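Local coordinates for putative uncharacterized protein (Actinomyces odontolyticus, PDB 3UP9), which probably binds L-methionine as a membrane-attached lipoprotein of the NlpA family, and holds selenomethionine in its pocket in this crystal, at residues 7-12 with 210-215; 20-25 with 35-40; 90-95 with 123-128. All blocks are in the same frame, centred on the assembly; numbering follows the deposited sequence.

Interaction 1: 7-12 with 210-215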
loop_
_atom_site.group_PDB
_atom_site.type_symbol
_atom_site.label_atom_id
_atom_site.label_comp_id
_atom_site.label_asym_id
_atom_site.label_seq_id
_atom_site.Cartn_x
_atom_site.Cartn_y
_atom_site.Cartn_z
ATOM N N VAL A 7 -23.514 13.924 7.497
ATOM C CA VAL A 7 -22.361 14.545 6.807
ATOM C C VAL A 7 -21.848 13.594 5.696
ATOM O O VAL A 7 -21.706 12.391 5.911
ATOM C CB VAL A 7 -21.197 14.906 7.796
ATOM C CG1 VAL A 7 -19.896 15.320 7.051
ATOM C CG2 VAL A 7 -21.655 15.999 8.756
ATOM N N THR A 8 -21.549 14.130 4.509
ATOM C CA THR A 8 -21.057 13.303 3.427
ATOM C C THR A 8 -19.597 13.472 3.368
ATOM O O THR A 8 -19.149 14.604 3.467
ATOM C CB THR A 8 -21.634 13.709 2.066
ATOM O OG1 THR A 8 -22.975 13.263 2.014
ATOM C CG2 THR A 8 -20.876 13.044 0.946
ATOM N N LEU A 9 -18.858 12.379 3.153
ATOM C CA LEU A 9 -17.394 12.419 3.124
ATOM C C LEU A 9 -16.838 11.905 1.809
ATOM O O LEU A 9 -17.063 10.767 1.496
ATOM C CB LEU A 9 -16.805 11.539 4.220
ATOM C CG LEU A 9 -16.881 11.885 5.679
ATOM C CD1 LEU A 9 -16.229 10.749 6.472
ATOM C CD2 LEU A 9 -16.123 13.159 5.941
ATOM N N THR A 10 -16.081 12.722 1.063
ATOM C CA THR A 10 -15.420 12.246 -0.144
ATOM C C THR A 10 -14.077 11.598 0.300
ATOM O O THR A 10 -13.200 12.258 0.909
ATOM C CB THR A 10 -15.323 13.388 -1.232
ATOM O OG1 THR A 10 -16.592 14.053 -1.358
ATOM C CG2 THR A 10 -14.953 12.834 -2.612
ATOM N N VAL A 11 -13.942 10.288 0.068
ATOM C CA VAL A 11 -12.771 9.562 0.457
ATOM C C VAL A 11 -12.139 8.895 -0.772
ATOM O O VAL A 11 -12.812 8.116 -1.471
ATOM C CB VAL A 11 -13.083 8.443 1.480
ATOM C CG1 VAL A 11 -11.778 7.849 1.976
ATOM C CG2 VAL A 11 -13.913 8.959 2.646
ATOM N N GLY A 12 -10.847 9.201 -1.016
ATOM C CA GLY A 12 -10.072 8.598 -2.075
ATOM C C GLY A 12 -9.387 7.315 -1.647
ATOM O O GLY A 12 -8.892 7.217 -0.542
ATOM N N SER A 210 -9.475 20.024 8.659
ATOM C CA SER A 210 -10.818 19.643 8.178
ATOM C C SER A 210 -11.925 20.246 9.056
ATOM O O SER A 210 -11.831 20.251 10.263
ATOM C CB SER A 210 -10.991 18.125 8.132
ATOM O OG SER A 210 -12.259 17.780 7.585
ATOM N N LYS A 211 -12.985 20.736 8.445
ATOM C CA LYS A 211 -14.199 21.142 9.214
ATOM C C LYS A 211 -15.063 19.887 9.578
ATOM O O LYS A 211 -16.017 19.943 10.357
ATOM C CB LYS A 211 -15.022 22.209 8.434
ATOM C CG LYS A 211 -14.327 23.548 8.107
ATOM C CD LYS A 211 -13.269 24.023 9.126
ATOM C CE LYS A 211 -13.776 24.881 10.302
ATOM N NZ LYS A 211 -12.661 25.096 11.290
ATOM N N LYS A 212 -14.677 18.739 9.048
ATOM C CA LYS A 212 -15.515 17.581 9.087
ATOM C C LYS A 212 -15.004 16.550 10.046
ATOM O O LYS A 212 -15.354 15.398 9.908
ATOM C CB LYS A 212 -15.614 17.009 7.670
ATOM C CG LYS A 212 -16.216 17.978 6.645
ATOM C CD LYS A 212 -16.945 17.179 5.574
ATOM C CE LYS A 212 -17.176 17.912 4.290
ATOM N NZ LYS A 212 -17.701 17.034 3.205
ATOM N N VAL A 213 -14.252 16.969 11.070
ATOM C CA VAL A 213 -13.540 16.024 11.944
ATOM C C VAL A 213 -14.473 15.143 12.772
ATOM O O VAL A 213 -14.081 14.034 13.099
ATOM C CB VAL A 213 -12.484 16.677 12.935
ATOM C CG1 VAL A 213 -11.131 16.876 12.264
ATOM C CG2 VAL A 213 -13.038 17.942 13.553
ATOM N N ASP A 214 -15.664 15.601 13.133
ATOM C CA ASP A 214 -16.626 14.678 13.748
ATOM C C ASP A 214 -16.958 13.508 12.862
ATOM O O ASP A 214 -16.914 12.368 13.325
ATOM C CB ASP A 214 -17.915 15.354 14.127
ATOM C CG ASP A 214 -17.752 16.292 15.279
ATOM O OD1 ASP A 214 -16.646 16.396 15.823
ATOM O OD2 ASP A 214 -18.744 16.949 15.641
ATOM N N ALA A 215 -17.281 13.791 11.600
ATOM C CA ALA A 215 -17.629 12.758 10.625
ATOM C C ALA A 215 -16.440 11.778 10.366
ATOM O O ALA A 215 -16.624 10.550 10.345
ATOM C CB ALA A 215 -18.148 13.408 9.322
HETATM O O HOH W 1 -21.057 17.090 3.949
#

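Interaction 2: 20-25 with 35-40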
loop_
_atom_site.group_PDB
_atom_site.type_symbol
_atom_site.label_atom_id
_atom_site.label_comp_id
_atom_site.label_asym_id
_atom_site.label_seq_id
_atom_site.Cartn_x
_atom_site.Cartn_y
_atom_site.Cartn_z
ATOM N N LYS A 20 -12.960 -1.467 -1.655
ATOM C CA LYS A 20 -13.888 -2.549 -1.231
ATOM C C LYS A 20 -14.286 -2.461 0.269
ATOM O O LYS A 20 -15.446 -2.622 0.637
ATOM C CB LYS A 20 -13.295 -3.931 -1.534
ATOM C CG LYS A 20 -13.076 -4.193 -2.998
ATOM C CD LYS A 20 -12.766 -5.655 -3.315
ATOM C CE LYS A 20 -12.972 -6.023 -4.801
ATOM N NZ LYS A 20 -14.223 -6.775 -5.193
ATOM N N ILE A 21 -13.316 -2.234 1.136
ATOM C CA ILE A 21 -13.543 -2.081 2.584
ATOM C C ILE A 21 -14.468 -0.885 2.793
ATOM O O ILE A 21 -15.434 -0.974 3.543
ATOM C CB ILE A 21 -12.213 -1.870 3.367
ATOM C CG1 ILE A 21 -11.314 -3.107 3.299
ATOM C CG2 ILE A 21 -12.453 -1.511 4.814
ATOM C CD1 ILE A 21 -9.867 -2.761 3.713
ATOM N N LEU A 22 -14.204 0.223 2.094
ATOM C CA LEU A 22 -15.047 1.439 2.233
ATOM C C LEU A 22 -16.475 1.212 1.715
ATOM O O LEU A 22 -17.389 1.836 2.215
ATOM C CB LEU A 22 -14.443 2.674 1.562
ATOM C CG LEU A 22 -13.132 3.247 2.100
ATOM C CD1 LEU A 22 -12.697 4.363 1.162
ATOM C CD2 LEU A 22 -13.282 3.696 3.559
ATOM N N THR A 23 -16.648 0.283 0.765
ATOM C CA THR A 23 -17.934 0.029 0.151
ATOM C C THR A 23 -18.732 -0.867 1.149
ATOM O O THR A 23 -19.900 -0.576 1.408
ATOM C CB THR A 23 -17.783 -0.558 -1.259
ATOM O OG1 THR A 23 -17.109 0.398 -2.091
ATOM C CG2 THR A 23 -19.146 -0.905 -1.907
ATOM N N TYR A 24 -18.075 -1.864 1.765
ATOM C CA TYR A 24 -18.703 -2.618 2.835
ATOM C C TYR A 24 -19.235 -1.659 3.916
ATOM O O TYR A 24 -20.401 -1.716 4.303
ATOM C CB TYR A 24 -17.764 -3.682 3.429
ATOM C CG TYR A 24 -18.337 -4.254 4.683
ATOM C CD1 TYR A 24 -19.343 -5.190 4.640
ATOM C CD2 TYR A 24 -17.960 -3.771 5.900
ATOM C CE1 TYR A 24 -19.885 -5.715 5.808
ATOM C CE2 TYR A 24 -18.519 -4.235 7.061
ATOM C CZ TYR A 24 -19.459 -5.217 7.021
ATOM O OH TYR A 24 -20.010 -5.648 8.206
ATOM N N ILE A 25 -18.388 -0.738 4.350
ATOM C CA ILE A 25 -18.780 0.233 5.378
ATOM C C ILE A 25 -19.960 1.083 4.879
ATOM O O ILE A 25 -20.964 1.250 5.533
ATOM C CB ILE A 25 -17.616 1.163 5.795
ATOM C CG1 ILE A 25 -16.561 0.376 6.561
ATOM C CG2 ILE A 25 -18.130 2.351 6.599
ATOM C CD1 ILE A 25 -15.234 1.096 6.801
ATOM N N ILE A 35 -23.270 8.989 8.761
ATOM C CA ILE A 35 -22.444 9.480 7.629
ATOM C C ILE A 35 -22.793 8.795 6.261
ATOM O O ILE A 35 -23.386 7.738 6.213
ATOM C CB ILE A 35 -20.907 9.390 7.896
ATOM C CG1 ILE A 35 -20.439 7.935 7.961
ATOM C CG2 ILE A 35 -20.495 10.195 9.158
ATOM C CD1 ILE A 35 -18.976 7.772 8.298
ATOM N N LYS A 36 -22.427 9.461 5.169
ATOM C CA LYS A 36 -22.480 8.914 3.823
ATOM C C LYS A 36 -21.064 8.967 3.232
ATOM O O LYS A 36 -20.331 9.940 3.428
ATOM C CB LYS A 36 -23.461 9.712 2.922
ATOM C CG LYS A 36 -24.940 9.547 3.237
ATOM C CD LYS A 36 -25.823 10.317 2.275
ATOM C CE LYS A 36 -27.328 10.148 2.594
ATOM N NZ LYS A 36 -28.217 10.885 1.636
ATOM N N LEU A 37 -20.657 7.909 2.537
ATOM C CA LEU A 37 -19.378 7.935 1.857
ATOM C C LEU A 37 -19.493 8.159 0.355
ATOM O O LEU A 37 -20.257 7.517 -0.325
ATOM C CB LEU A 37 -18.566 6.676 2.145
ATOM C CG LEU A 37 -18.218 6.313 3.599
ATOM C CD1 LEU A 37 -17.413 5.021 3.560
ATOM C CD2 LEU A 37 -17.491 7.460 4.277
ATOM N N ASP A 38 -18.669 9.051 -0.157
ATOM C CA ASP A 38 -18.485 9.245 -1.615
ATOM C C ASP A 38 -17.091 8.691 -1.954
ATOM O O ASP A 38 -16.123 9.383 -1.790
ATOM C CB ASP A 38 -18.548 10.739 -1.976
ATOM C CG ASP A 38 -19.970 11.282 -2.066
ATOM O OD1 ASP A 38 -20.905 10.511 -1.809
ATOM O OD2 ASP A 38 -20.150 12.487 -2.436
ATOM N N ILE A 39 -17.011 7.431 -2.412
ATOM C CA ILE A 39 -15.746 6.789 -2.646
ATOM C C ILE A 39 -15.258 7.209 -4.021
ATOM O O ILE A 39 -15.977 7.059 -4.983
ATOM C CB ILE A 39 -15.815 5.241 -2.494
ATOM C CG1 ILE A 39 -16.369 4.861 -1.101
ATOM C CG2 ILE A 39 -14.433 4.616 -2.650
ATOM C CD1 ILE A 39 -17.080 3.529 -1.012
ATOM N N VAL A 40 -14.006 7.665 -4.085
ATOM C CA VAL A 40 -13.307 7.984 -5.336
ATOM C C VAL A 40 -12.087 7.077 -5.434
ATOM O O VAL A 40 -11.236 7.017 -4.516
ATOM C CB VAL A 40 -12.933 9.475 -5.437
ATOM C CG1 VAL A 40 -12.236 9.726 -6.775
ATOM C CG2 VAL A 40 -14.205 10.311 -5.270
#

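Interaction 3: 90-95 with 123-128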
loop_
_atom_site.group_PDB
_atom_site.type_symbol
_atom_site.label_atom_id
_atom_site.label_comp_id
_atom_site.label_asym_id
_atom_site.label_seq_id
_atom_site.Cartn_x
_atom_site.Cartn_y
_atom_site.Cartn_z
ATOM N N LEU A 90 4.376 -7.201 1.263
ATOM C CA LEU A 90 5.013 -6.909 -0.001
ATOM C C LEU A 90 5.525 -8.212 -0.570
ATOM O O LEU A 90 6.018 -9.093 0.179
ATOM C CB LEU A 90 6.135 -5.893 0.191
ATOM C CG LEU A 90 6.738 -5.240 -1.052
ATOM C CD1 LEU A 90 5.701 -4.436 -1.886
ATOM C CD2 LEU A 90 7.953 -4.418 -0.616
ATOM N N GLY A 91 5.381 -8.374 -1.880
ATOM C CA GLY A 91 5.849 -9.590 -2.520
ATOM C C GLY A 91 6.766 -9.362 -3.712
ATOM O O GLY A 91 6.754 -8.312 -4.351
ATOM N N VAL A 92 7.586 -10.365 -3.964
ATOM C CA VAL A 92 8.349 -10.523 -5.174
ATOM C C VAL A 92 7.479 -11.433 -6.007
ATOM O O VAL A 92 7.006 -12.488 -5.534
ATOM C CB VAL A 92 9.727 -11.157 -4.926
ATOM C CG1 VAL A 92 10.465 -11.331 -6.262
ATOM C CG2 VAL A 92 10.526 -10.312 -3.935
ATOM N N PHE A 93 7.215 -10.970 -7.218
ATOM C CA PHE A 93 6.430 -11.681 -8.178
ATOM C C PHE A 93 7.242 -11.904 -9.411
ATOM O O PHE A 93 8.234 -11.234 -9.637
ATOM C CB PHE A 93 5.167 -10.856 -8.502
ATOM C CG PHE A 93 4.261 -10.663 -7.311
ATOM C CD1 PHE A 93 4.451 -9.612 -6.423
ATOM C CD2 PHE A 93 3.237 -11.555 -7.055
ATOM C CE1 PHE A 93 3.609 -9.434 -5.326
ATOM C CE2 PHE A 93 2.396 -11.384 -5.955
ATOM C CZ PHE A 93 2.568 -10.307 -5.113
ATOM N N SER A 94 6.803 -12.858 -10.218
ATOM C CA SER A 94 7.437 -13.163 -11.488
ATOM C C SER A 94 6.461 -13.951 -12.367
ATOM O O SER A 94 5.652 -14.701 -11.874
ATOM C CB SER A 94 8.716 -13.973 -11.210
ATOM O OG SER A 94 9.284 -14.570 -12.344
ATOM N N ASN A 95 6.568 -13.773 -13.680
ATOM C CA ASN A 95 5.959 -14.693 -14.629
ATOM C C ASN A 95 6.966 -15.625 -15.309
ATOM O O ASN A 95 6.555 -16.425 -16.164
ATOM C CB ASN A 95 5.176 -13.943 -15.703
ATOM C CG ASN A 95 3.943 -13.276 -15.170
ATOM O OD1 ASN A 95 3.406 -13.638 -14.125
ATOM N ND2 ASN A 95 3.511 -12.276 -15.863
ATOM N N GLU A 123 14.638 -3.465 1.324
ATOM C CA GLU A 123 14.755 -4.244 2.591
ATOM C C GLU A 123 14.354 -5.724 2.381
ATOM O O GLU A 123 14.977 -6.647 2.917
ATOM C CB GLU A 123 13.831 -3.701 3.691
ATOM C CG GLU A 123 13.827 -2.205 3.944
ATOM C CD GLU A 123 15.076 -1.693 4.590
ATOM O OE1 GLU A 123 15.971 -2.536 4.853
ATOM O OE2 GLU A 123 15.154 -0.451 4.834
ATOM N N LEU A 124 13.253 -5.920 1.654
ATOM C CA LEU A 124 12.719 -7.236 1.429
ATOM C C LEU A 124 13.776 -8.032 0.710
ATOM O O LEU A 124 14.006 -9.177 1.085
ATOM C CB LEU A 124 11.409 -7.196 0.602
ATOM C CG LEU A 124 10.815 -8.567 0.300
ATOM C CD1 LEU A 124 10.477 -9.219 1.648
ATOM C CD2 LEU A 124 9.603 -8.400 -0.600
ATOM N N LEU A 125 14.423 -7.428 -0.308
ATOM C CA LEU A 125 15.478 -8.114 -1.049
ATOM C C LEU A 125 16.718 -8.376 -0.159
ATOM O O LEU A 125 17.343 -9.421 -0.311
ATOM C CB LEU A 125 15.805 -7.401 -2.393
ATOM C CG LEU A 125 14.631 -7.267 -3.428
ATOM C CD1 LEU A 125 14.965 -6.372 -4.617
ATOM C CD2 LEU A 125 14.145 -8.620 -3.898
ATOM N N ALA A 126 17.064 -7.455 0.760
ATOM C CA ALA A 126 18.113 -7.702 1.771
ATOM C C ALA A 126 17.828 -8.953 2.594
ATOM O O ALA A 126 18.756 -9.649 2.909
ATOM C CB ALA A 126 18.304 -6.513 2.702
ATOM N N THR A 127 16.570 -9.256 2.947
ATOM C CA THR A 127 16.295 -10.452 3.792
ATOM C C THR A 127 16.643 -11.704 3.028
ATOM O O THR A 127 16.873 -12.717 3.638
ATOM C CB THR A 127 14.805 -10.600 4.255
ATOM O OG1 THR A 127 13.919 -10.753 3.108
ATOM C CG2 THR A 127 14.377 -9.406 5.136
ATOM N N GLN A 128 16.613 -11.630 1.687
ATOM C CA GLN A 128 16.994 -12.727 0.778
ATOM C C GLN A 128 18.499 -12.772 0.370
ATOM O O GLN A 128 18.864 -13.585 -0.458
ATOM C CB GLN A 128 16.111 -12.712 -0.525
ATOM C CG GLN A 128 14.586 -12.715 -0.347
ATOM C CD GLN A 128 14.146 -13.785 0.611
ATOM O OE1 GLN A 128 14.260 -14.963 0.314
ATOM N NE2 GLN A 128 13.735 -13.382 1.808
#

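Interaction 1: 7-12 with 210-215
Lys212, at the N-cap of helix 213-223, and Ala215 in its first turn meet strand 7-13 in a helix-on-sheet contact of the two-lobed periplasmic-binding-protein fold. The one direct polar bond across the contact is Lys212 NZ to Thr8 O, 2.8 Å, almost in line with the carbonyl (C=O...N 166°). With CG anti to its carbonyl carbon and the chain extended beyond it, the lysine brings its methylenes over the strand, where CD lies 3.8 Å from Val7 CG1. A water accepts from Thr8 N at 3.1 Å and, weakly, from Lys212 NZ. The apolar part centres on Ala215 CB, which sits tightly against Val7 CG1 at 3.4 Å and lies 3.9 Å from Leu9 CD2. Ahead of the helix, Ser210 OG accepts from Lys212 N at 3.0 Å, an ST turn. An alanine in place of Lys212 would probably leave Thr8 O without this donor and Asp58 without its charged mate, though Asp58 OD2 would keep the N-H of Thr10. Strand 7-13 runs between parallel neighbours 35-41 and 59-64, while Leu9 continues the contact along the helix onto Ile216 and Leu219.

Interaction 2: 20-25 with 35-40
Thr23 OG1 meets Ile39 CD1 at 3.3 Å while making its hydrogen bond to Ala19 O, one turn back in its own helix. The bond uses the hydroxyl proton, and since Ile39 offers only a methyl, the approach across the contact is van der Waals, with the two side chains crossing at about a right angle. Strand 7-13, helix 15-28 and strand 35-41 form a beta-alpha-beta crossover unit: the strands are parallel neighbours in one sheet, and the axis of segment 20-25 runs back at 153° to that of 35-40, with a closest approach of 9.2 Å. Ile39 fills much of the interface. Its CG1 stands anti to the carbonyl carbon (chi1 -56°), and from there CD1 reaches the helix backbone, 3.6 Å from Leu22 C, and also Leu22 CB at 3.8 Å. The other branch, CG2, touches Leu22 CD1 at 4.2 Å. Leu37, two residues earlier and pointing to the same side of the strand, sends CD1 to the next part of the helix: it lies 3.5 Å from Leu22 O and 4.1 Å from Ile25 CG2. Beyond the interface, Leu22 touches Val11 and Ala13 of the adjoining strand, and Ile25 packs on Leu222 and Leu223 of helix 213-223. No hydrogen bond links the two segments. Within these residues the contact is made by methyl groups, some against side chains and some against the backbone of Leu22; a polar tie between the same helix and strand comes just beyond, where Asn26 OD1 accepts from Leu37 N.

Interaction 3: 90-95 with 123-128
Val92 of strand 91-93, with Leu90 just before it, meets Leu124 and Leu125 of helix 123-127; the two axes run at 80° with a closest approach of 9.9 Å. This is a helix-on-sheet contact in the second lobe of the binding-protein fold, whose five-stranded mixed sheet places 91-93 between 170-173 and 191-192. Leu124 carries most of it. CG stands anti to the backbone N (chi1 179°), and from it the CD2 branch comes 3.7 Å from Leu90 O and 4.0 Å from Val92 CG2. That same valine methyl lies 4.0 Å from Leu125 CD2, so a single branch of Val92 meets two successive leucines of the helix, crossing each at a slant. Leu90 CG adds a looser approach to Leu124 CD2 at 4.3 Å. Leu90, Gly91, Val92, Leu124 and Leu125 are all buried, and Val191 of the edge strand covers Val92 and Leu124 as well. Leu90 also packs on Arg120 and Asn174, which line the selenomethionine pocket, and its own side chain comes within about 5 Å of the ligand. Thr127 OG1 donates to Leu124 O at 2.6 Å and in turn accepts from Gln128 NE2 at 2.9 Å, lying close to the plane of that amide.

Interactions 1 and 2 share one lobe and one sheet. Their centres are about 12 Å apart, and strands 7-13 and 35-41 are parallel neighbours joined by backbone pairs such as Leu9 N to Lys36 O, 2.9 Å. Interaction 3 belongs to the other sheet, its centre about 37 Å from that of interaction 1 and about 32 Å from that of interaction 2, on the opposite side of the chain's centre. Along the sequence both interactions 2 and 3 fall between the two segments of interaction 1, with 2 complete before 3 begins. The chain has come back to the first lobe by strand 201-207, ahead of segment 210-215. The selenomethionine pocket draws on both lobes, consistent with ligand capture in the cleft between them.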